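AvrPib protein (Magnaporthe oryzae, PDB 5Z1V) is a MAX effector, probably secreted, of the rice blast fungus, whose avirulence function depends on a positively charged patch and a stabilised hydrophobic core. Local coordinates at residues T13-L18 and G52-S57; R23-E28 and F37-K42. All coordinates share one frame; numbering follows the deposited sequence.

Interaction 1: T13-L18 and G52-S57; sequences TQVTIL and GTPSIS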
ATOM      1  N   THR A  13       4.736   4.033  -6.394  1.00 21.67           N
ATOM      2  CA  THR A  13       3.768   4.757  -5.583  1.00 16.97           C
ATOM      3  C   THR A  13       4.030   4.439  -4.118  1.00 15.86           C
ATOM      4  O   THR A  13       4.113   3.265  -3.752  1.00 13.37           O
ATOM      5  CB  THR A  13       2.334   4.382  -5.957  1.00 28.82           C
ATOM      6  OG1 THR A  13       2.065   4.803  -7.299  1.00 37.86           O
ATOM      7  CG2 THR A  13       1.354   5.058  -5.013  1.00 32.90           C
ATOM      8  N   GLN A  14       4.214   5.479  -3.296  1.00 11.96           N
ATOM      9  CA  GLN A  14       4.414   5.286  -1.864  1.00 10.37           C
ATOM     10  C   GLN A  14       3.051   5.203  -1.202  1.00  9.10           C
ATOM     11  O   GLN A  14       2.211   6.094  -1.366  1.00 13.34           O
ATOM     12  CB  GLN A  14       5.218   6.422  -1.227  1.00 15.85           C
ATOM     13  CG  GLN A  14       6.734   6.235  -1.251  1.00 24.42           C
ATOM     14  CD  GLN A  14       7.446   7.016  -0.152  1.00 41.71           C
ATOM     15  OE1 GLN A  14       6.914   7.198   0.951  1.00 43.82           O
ATOM     16  NE2 GLN A  14       8.661   7.478  -0.446  1.00 42.19           N
ATOM     17  N   VAL A  15       2.829   4.133  -0.454  1.00  9.42           N
ATOM     18  CA  VAL A  15       1.536   3.867   0.157  1.00 10.22           C
ATOM     19  C   VAL A  15       1.707   3.891   1.663  1.00 10.38           C
ATOM     20  O   VAL A  15       2.509   3.132   2.209  1.00 11.14           O
ATOM     21  CB  VAL A  15       0.972   2.517  -0.284  1.00  7.00           C
ATOM     22  CG1 VAL A  15      -0.371   2.286   0.387  1.00  8.50           C
ATOM     23  CG2 VAL A  15       0.851   2.474  -1.823  1.00 10.42           C
ATOM     24  N   THR A  16       0.919   4.714   2.339  1.00  7.73           N
ATOM     25  CA  THR A  16       0.962   4.751   3.792  1.00 10.52           C
ATOM     26  C   THR A  16      -0.099   3.819   4.353  1.00 11.03           C
ATOM     27  O   THR A  16      -1.250   3.836   3.907  1.00 10.39           O
ATOM     28  CB  THR A  16       0.769   6.174   4.305  1.00 11.36           C
ATOM     29  OG1 THR A  16       1.860   6.959   3.827  1.00 15.51           O
ATOM     30  CG2 THR A  16       0.749   6.216   5.856  1.00 14.78           C
ATOM     31  N   ILE A  17       0.314   2.975   5.290  1.00  9.14           N
ATOM     32  CA  ILE A  17      -0.559   2.015   5.945  1.00  8.98           C
ATOM     33  C   ILE A  17      -0.956   2.597   7.288  1.00  7.53           C
ATOM     34  O   ILE A  17      -0.079   2.954   8.101  1.00  8.88           O
ATOM     35  CB  ILE A  17       0.124   0.647   6.110  1.00  9.01           C
ATOM     36  CG1 ILE A  17       0.461   0.079   4.724  1.00 12.62           C
ATOM     37  CG2 ILE A  17      -0.821  -0.327   6.814  1.00  9.71           C
ATOM     38  CD1 ILE A  17       0.919  -1.376   4.750  1.00 14.23           C
ATOM     39  N   LEU A  18      -2.275   2.687   7.501  1.00  9.41           N
ATOM     40  CA  LEU A  18      -2.903   3.356   8.628  1.00  9.06           C
ATOM     41  C   LEU A  18      -3.626   2.339   9.492  1.00 11.27           C
ATOM     42  O   LEU A  18      -4.276   1.418   8.986  1.00 11.37           O
ATOM     43  CB  LEU A  18      -3.933   4.392   8.158  1.00 10.66           C
ATOM     44  CG  LEU A  18      -3.457   5.467   7.202  1.00 12.32           C
ATOM     45  CD1 LEU A  18      -4.658   6.184   6.649  1.00 14.58           C
ATOM     46  CD2 LEU A  18      -2.511   6.425   7.938  1.00 12.18           C
ATOM     47  N   GLY A  52      -3.387   5.829  -9.092  1.00 11.85           N
ATOM     48  CA  GLY A  52      -2.536   5.981  -7.932  1.00 13.66           C
ATOM     49  C   GLY A  52      -3.213   5.707  -6.603  1.00 11.17           C
ATOM     50  O   GLY A  52      -2.532   5.722  -5.564  1.00 10.47           O
ATOM     51  N   THR A  53      -4.526   5.463  -6.603  1.00 11.66           N
ATOM     52  CA  THR A  53      -5.238   5.171  -5.359  1.00  9.30           C
ATOM     53  C   THR A  53      -4.874   3.786  -4.851  1.00 10.81           C
ATOM     54  O   THR A  53      -4.974   2.806  -5.604  1.00 11.19           O
ATOM     55  CB  THR A  53      -6.749   5.230  -5.571  1.00 11.75           C
ATOM     56  OG1 THR A  53      -7.101   6.473  -6.194  1.00 20.63           O
ATOM     57  CG2 THR A  53      -7.450   5.125  -4.246  1.00 11.16           C
ATOM     58  N   PRO A  54      -4.502   3.644  -3.587  1.00 11.48           N
ATOM     59  CA  PRO A  54      -4.221   2.321  -3.042  1.00 11.18           C
ATOM     60  C   PRO A  54      -5.434   1.694  -2.365  1.00 11.33           C
ATOM     61  O   PRO A  54      -6.390   2.366  -1.966  1.00 10.80           O
ATOM     62  CB  PRO A  54      -3.121   2.617  -2.013  1.00  9.72           C
ATOM     63  CG  PRO A  54      -3.524   3.965  -1.475  1.00 11.83           C
ATOM     64  CD  PRO A  54      -4.070   4.723  -2.679  1.00 13.94           C
ATOM     65  N   SER A  55      -5.357   0.373  -2.236  1.00 10.15           N
ATOM     66  CA  SER A  55      -6.292  -0.421  -1.455  1.00 10.85           C
ATOM     67  C   SER A  55      -5.508  -1.517  -0.742  1.00 11.43           C
ATOM     68  O   SER A  55      -4.373  -1.838  -1.107  1.00 11.69           O
ATOM     69  CB  SER A  55      -7.396  -1.000  -2.341  1.00 14.31           C
ATOM     70  OG  SER A  55      -6.830  -1.730  -3.411  1.00 17.24           O
ATOM     71  N   ILE A  56      -6.103  -2.076   0.307  1.00  9.34           N
ATOM     72  CA  ILE A  56      -5.447  -3.140   1.047  1.00  9.26           C
ATOM     73  C   ILE A  56      -6.509  -4.167   1.405  1.00 11.89           C
ATOM     74  O   ILE A  56      -7.680  -3.835   1.612  1.00 12.31           O
ATOM     75  CB  ILE A  56      -4.681  -2.600   2.291  1.00 10.40           C
ATOM     76  CG1 ILE A  56      -3.822  -3.684   2.947  1.00  8.40           C
ATOM     77  CG2 ILE A  56      -5.630  -1.955   3.304  1.00 11.12           C
ATOM     78  CD1 ILE A  56      -2.861  -3.121   4.047  1.00 11.75           C
ATOM     79  N   SER A  57      -6.106  -5.429   1.395  1.00  7.99           N
ATOM     80  CA  SER A  57      -6.934  -6.507   1.903  1.00 10.65           C
ATOM     81  C   SER A  57      -7.060  -6.425   3.424  1.00 12.43           C
ATOM     82  O   SER A  57      -6.393  -5.637   4.097  1.00 13.52           O
ATOM     83  CB  SER A  57      -6.337  -7.849   1.495  1.00 12.35           C
ATOM     84  OG  SER A  57      -5.039  -8.013   2.063  1.00 11.31           O
TER
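Segments 13-18 and 52-57 run in roughly the same direction, 32° apart end to end, at a spacing set by side chains: Val-15 faces Pro-54 with their CA atoms 6.8 Å apart, and at Ile-17 and Ile-56 the CA separation has widened to 8.6 Å. Two strands of different sheets thus meet face to face, and the alternation of a beta strand decides who takes part: Thr-13 and Val-15 point toward segment 52-57, Ile-17 reaches it only with the end of its side chain, and Thr-16 turns away. The closest meeting is that of Val-15 and Pro-54, which pass alongside one another, their side chains running in opposite senses. Val-15 CG1 stands 3.7 Å from Pro-54 CB, and Val-15 CG2 reaches the same Pro-54 CB at 4.0 Å, so both methyls of the valine meet the same ring carbon. With CG1 anti to the backbone N (chi1 180°), that branch also comes against Pro-54 CG. Farther along, the extended side chain of Ile-56 brings its CD1 to 4.2 Å from Ile-17 CD1, a methyl-to-methyl touch that bridges the wider gap. At the other end, Thr-13 CG2 lies 4.0 Å from the carbonyl O of Gly-52. Val-63 of strand 62-63 packs on Val-15, Pro-54 and Ile-56, Val-48 of strand 42-48 touches Thr-13 and Val-15, and strand 22-29 pairs with strand 13-19 through backbone bonds.

Interaction 2: R23-E28 and F37-K42; sequences RITWVE and FNIRGK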
ATOM      1  N   ARG A  23      -0.674   6.625  10.898  1.00 12.10           N
ATOM      2  CA  ARG A  23       0.363   5.926  10.152  1.00 13.13           C
ATOM      3  C   ARG A  23       1.071   4.887  11.018  1.00 14.71           C
ATOM      4  O   ARG A  23       1.505   5.190  12.132  1.00 13.20           O
ATOM      5  CB  ARG A  23       1.362   6.950   9.620  1.00 16.76           C
ATOM      6  CG  ARG A  23       2.738   6.420   9.274  1.00 26.32           C
ATOM      7  CD  ARG A  23       3.722   7.594   9.162  1.00 34.73           C
ATOM      8  NE  ARG A  23       3.219   8.781   9.866  1.00 39.44           N
ATOM      9  CZ  ARG A  23       3.305   8.975  11.180  1.00 39.83           C
ATOM     10  NH1 ARG A  23       3.863   8.052  11.949  1.00 41.16           N
ATOM     11  NH2 ARG A  23       2.810  10.078  11.731  1.00 39.17           N
ATOM     12  N   ILE A  24       1.192   3.662  10.504  1.00 13.67           N
ATOM     13  CA  ILE A  24       1.946   2.627  11.201  1.00  8.94           C
ATOM     14  C   ILE A  24       3.139   2.210  10.358  1.00 11.23           C
ATOM     15  O   ILE A  24       4.206   1.895  10.906  1.00 10.39           O
ATOM     16  CB  ILE A  24       1.080   1.408  11.585  1.00 12.50           C
ATOM     17  CG1 ILE A  24       1.948   0.331  12.246  1.00 15.34           C
ATOM     18  CG2 ILE A  24       0.378   0.812  10.360  1.00 16.64           C
ATOM     19  CD1 ILE A  24       1.248  -0.988  12.499  1.00 18.84           C
ATOM     20  N   THR A  25       2.995   2.230   9.028  1.00  8.58           N
ATOM     21  CA  THR A  25       4.190   1.941   8.224  1.00 11.60           C
ATOM     22  C   THR A  25       3.930   2.409   6.799  1.00 10.77           C
ATOM     23  O   THR A  25       2.918   3.059   6.523  1.00 10.60           O
ATOM     24  CB  THR A  25       4.575   0.454   8.291  1.00  8.47           C
ATOM     25  OG1 THR A  25       5.838   0.251   7.639  1.00  9.14           O
ATOM     26  CG2 THR A  25       3.526  -0.422   7.618  1.00  9.86           C
ATOM     27  N   TRP A  26       4.867   2.131   5.891  1.00  9.92           N
ATOM     28  CA  TRP A  26       4.618   2.479   4.496  1.00  9.51           C
ATOM     29  C   TRP A  26       5.254   1.424   3.606  1.00 10.81           C
ATOM     30  O   TRP A  26       6.157   0.698   4.022  1.00 11.09           O
ATOM     31  CB  TRP A  26       5.152   3.878   4.146  1.00 11.71           C
ATOM     32  CG  TRP A  26       6.599   4.011   4.339  1.00 14.03           C
ATOM     33  CD1 TRP A  26       7.251   4.277   5.509  1.00 14.73           C
ATOM     34  CD2 TRP A  26       7.609   3.853   3.339  1.00 15.44           C
ATOM     35  NE1 TRP A  26       8.610   4.308   5.292  1.00 17.94           N
ATOM     36  CE2 TRP A  26       8.855   4.046   3.970  1.00 20.53           C
ATOM     37  CE3 TRP A  26       7.578   3.573   1.971  1.00 18.19           C
ATOM     38  CZ2 TRP A  26      10.061   3.976   3.276  1.00 22.45           C
ATOM     39  CZ3 TRP A  26       8.775   3.496   1.284  1.00 23.43           C
ATOM     40  CH2 TRP A  26       9.998   3.700   1.938  1.00 29.98           C
ATOM     41  N   VAL A  27       4.755   1.331   2.376  1.00  8.25           N
ATOM     42  CA  VAL A  27       5.265   0.383   1.388  1.00 11.52           C
ATOM     43  C   VAL A  27       5.327   1.095   0.041  1.00 10.54           C
ATOM     44  O   VAL A  27       4.866   2.219  -0.106  1.00 11.39           O
ATOM     45  CB  VAL A  27       4.405  -0.908   1.279  1.00 11.27           C
ATOM     46  CG1 VAL A  27       4.411  -1.704   2.586  1.00  8.71           C
ATOM     47  CG2 VAL A  27       2.956  -0.611   0.851  1.00 10.32           C
ATOM     48  N   GLU A  28       5.938   0.432  -0.943  1.00 10.49           N
ATOM     49  CA  GLU A  28       5.967   0.917  -2.323  1.00 10.30           C
ATOM     50  C   GLU A  28       5.367  -0.117  -3.265  1.00 12.82           C
ATOM     51  O   GLU A  28       5.716  -1.302  -3.193  1.00 13.41           O
ATOM     52  CB  GLU A  28       7.395   1.234  -2.764  1.00 21.97           C
ATOM     53  CG  GLU A  28       8.051   2.328  -1.983  1.00 22.62           C
ATOM     54  CD  GLU A  28       9.460   2.571  -2.454  1.00 27.08           C
ATOM     55  OE1 GLU A  28       9.677   3.598  -3.120  1.00 28.75           O
ATOM     56  OE2 GLU A  28      10.332   1.720  -2.178  1.00 23.73           O
ATOM     57  N   PHE A  37       2.529  -8.084   1.404  1.00  9.44           N
ATOM     58  CA  PHE A  37       3.358  -7.656   2.518  1.00 10.40           C
ATOM     59  C   PHE A  37       2.949  -8.395   3.775  1.00 11.98           C
ATOM     60  O   PHE A  37       1.766  -8.660   3.995  1.00 12.99           O
ATOM     61  CB  PHE A  37       3.250  -6.147   2.771  1.00 12.70           C
ATOM     62  CG  PHE A  37       3.738  -5.338   1.637  1.00 12.44           C
ATOM     63  CD1 PHE A  37       5.069  -5.001   1.541  1.00 11.35           C
ATOM     64  CD2 PHE A  37       2.868  -4.945   0.638  1.00 10.75           C
ATOM     65  CE1 PHE A  37       5.539  -4.278   0.448  1.00 10.99           C
ATOM     66  CE2 PHE A  37       3.312  -4.222  -0.434  1.00 14.69           C
ATOM     67  CZ  PHE A  37       4.660  -3.884  -0.534  1.00 13.19           C
ATOM     68  N   ASN A  38       3.934  -8.699   4.615  1.00 10.64           N
ATOM     69  CA  ASN A  38       3.699  -9.187   5.963  1.00 11.66           C
ATOM     70  C   ASN A  38       3.773  -7.985   6.908  1.00 11.48           C
ATOM     71  O   ASN A  38       4.836  -7.375   7.070  1.00 11.01           O
ATOM     72  CB  ASN A  38       4.755 -10.237   6.316  1.00 10.29           C
ATOM     73  CG  ASN A  38       4.512 -10.903   7.655  1.00 16.70           C
ATOM     74  OD1 ASN A  38       4.312 -10.238   8.668  1.00 16.14           O
ATOM     75  ND2 ASN A  38       4.576 -12.228   7.672  1.00 21.30           N
ATOM     76  N   ILE A  39       2.658  -7.632   7.523  1.00  9.44           N
ATOM     77  CA  ILE A  39       2.627  -6.522   8.465  1.00 10.95           C
ATOM     78  C   ILE A  39       2.316  -7.113   9.823  1.00  9.15           C
ATOM     79  O   ILE A  39       1.249  -7.710  10.009  1.00 11.53           O
ATOM     80  CB  ILE A  39       1.597  -5.452   8.079  1.00 10.05           C
ATOM     81  CG1 ILE A  39       1.751  -5.008   6.614  1.00 11.16           C
ATOM     82  CG2 ILE A  39       1.742  -4.257   9.016  1.00  9.72           C
ATOM     83  CD1 ILE A  39       3.082  -4.418   6.278  1.00 13.74           C
ATOM     84  N   ARG A  40       3.274  -6.982  10.751  1.00 11.53           N
ATOM     85  CA  ARG A  40       3.149  -7.465  12.131  1.00 12.52           C
ATOM     86  C   ARG A  40       2.657  -8.912  12.188  1.00 11.59           C
ATOM     87  O   ARG A  40       1.873  -9.289  13.063  1.00 17.95           O
ATOM     88  CB  ARG A  40       2.252  -6.542  12.972  1.00 11.59           C
ATOM     89  CG  ARG A  40       2.637  -5.051  12.932  1.00 13.66           C
ATOM     90  CD  ARG A  40       4.048  -4.780  13.492  1.00 18.83           C
ATOM     91  NE  ARG A  40       4.391  -3.347  13.471  1.00 15.99           N
ATOM     92  CZ  ARG A  40       4.243  -2.543  14.515  1.00 14.07           C
ATOM     93  NH1 ARG A  40       3.773  -3.028  15.657  1.00 15.49           N
ATOM     94  NH2 ARG A  40       4.559  -1.264  14.421  1.00 10.12           N
ATOM     95  N   GLY A  41       3.141  -9.742  11.270  1.00 11.51           N
ATOM     96  CA  GLY A  41       2.830 -11.155  11.298  1.00 15.77           C
ATOM     97  C   GLY A  41       1.618 -11.597  10.501  1.00 16.48           C
ATOM     98  O   GLY A  41       1.279 -12.786  10.535  1.00 18.59           O
ATOM     99  N   LYS A  42       0.944 -10.697   9.800  1.00 12.15           N
ATOM    100  CA  LYS A  42      -0.186 -11.069   8.959  1.00 14.01           C
ATOM    101  C   LYS A  42       0.103 -10.656   7.522  1.00 12.06           C
ATOM    102  O   LYS A  42       0.761  -9.649   7.281  1.00 11.83           O
ATOM    103  CB  LYS A  42      -1.484 -10.395   9.430  1.00 15.02           C
ATOM    104  CG  LYS A  42      -1.945 -10.796  10.809  1.00 18.59           C
ATOM    105  CD  LYS A  42      -2.680 -12.123  10.782  1.00 22.96           C
ATOM    106  CE  LYS A  42      -2.885 -12.665  12.202  1.00 24.28           C
ATOM    107  NZ  LYS A  42      -1.668 -13.373  12.705  1.00 21.21           N
TER
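Val-27 sits squarely over the ring of Phe-37: its CG1 lies 3.6 Å from the ring centroid and only 14° off the ring normal, a CH-pi contact. The valine's CB approaches the same ring, 3.5 Å from Phe-37 CZ, while CG2 meets it at CE2 and CZ. Phe-37 holds CG anti to its carbonyl carbon (chi1 -63°), which extends the ring across to the valine. The carbonyl O of Glu-28 lies in the ring plane, at the edge, 3.9 Å from Phe-37 CZ. Strands 23-28 and 37-39 run antiparallel, but with axes 10.0 Å apart they belong to the two facing sheets of the beta sandwich characteristic of MAX effectors. Thr-25 CG2 and Ile-39 CD1 continue the apolar seam at 4.2 Å. Near its end a classic beta bulge, in which Ile-24 and Thr-25 both face Ile-17, coincides with the place where Ile-24 meets Arg-40. Ile-24 CD1 lies over one guanidinium face, 3.9 Å from Arg-40 CZ and offset toward the rim. Arg-40 belongs to the type I' turn from Ile-39 to Lys-42; Asn-38, just before it, takes a bent bond of 2.9 Å from Gly-41 N to its OD1, an Asx motif. Tyr-61 touches Ile-24, Ile-39 and Arg-40.

In the fold
Both interactions illustrate how a small sandwich is closed by side chains between its sheets, and they draw on the same two sheets: 13-18 and 23-28 are neighbouring strands of one, 52-57 and 37-42 include parts of the outermost strands of the other. Interaction 1 is central, its centre about 3 Å from the centre of the chain, and is chiefly aliphatic. The centre of interaction 2 lies about 8 Å from it, where aromatic and aliphatic packing gives way to an exposed arginine at the hairpin turn. The centres of the two interactions are about 10 Å apart. Backbone pairing joins them, with Ile-17 O 2.8 Å from Ile-24 N, so the core packing and the more peripheral contact share one hydrogen-bonded strand pair.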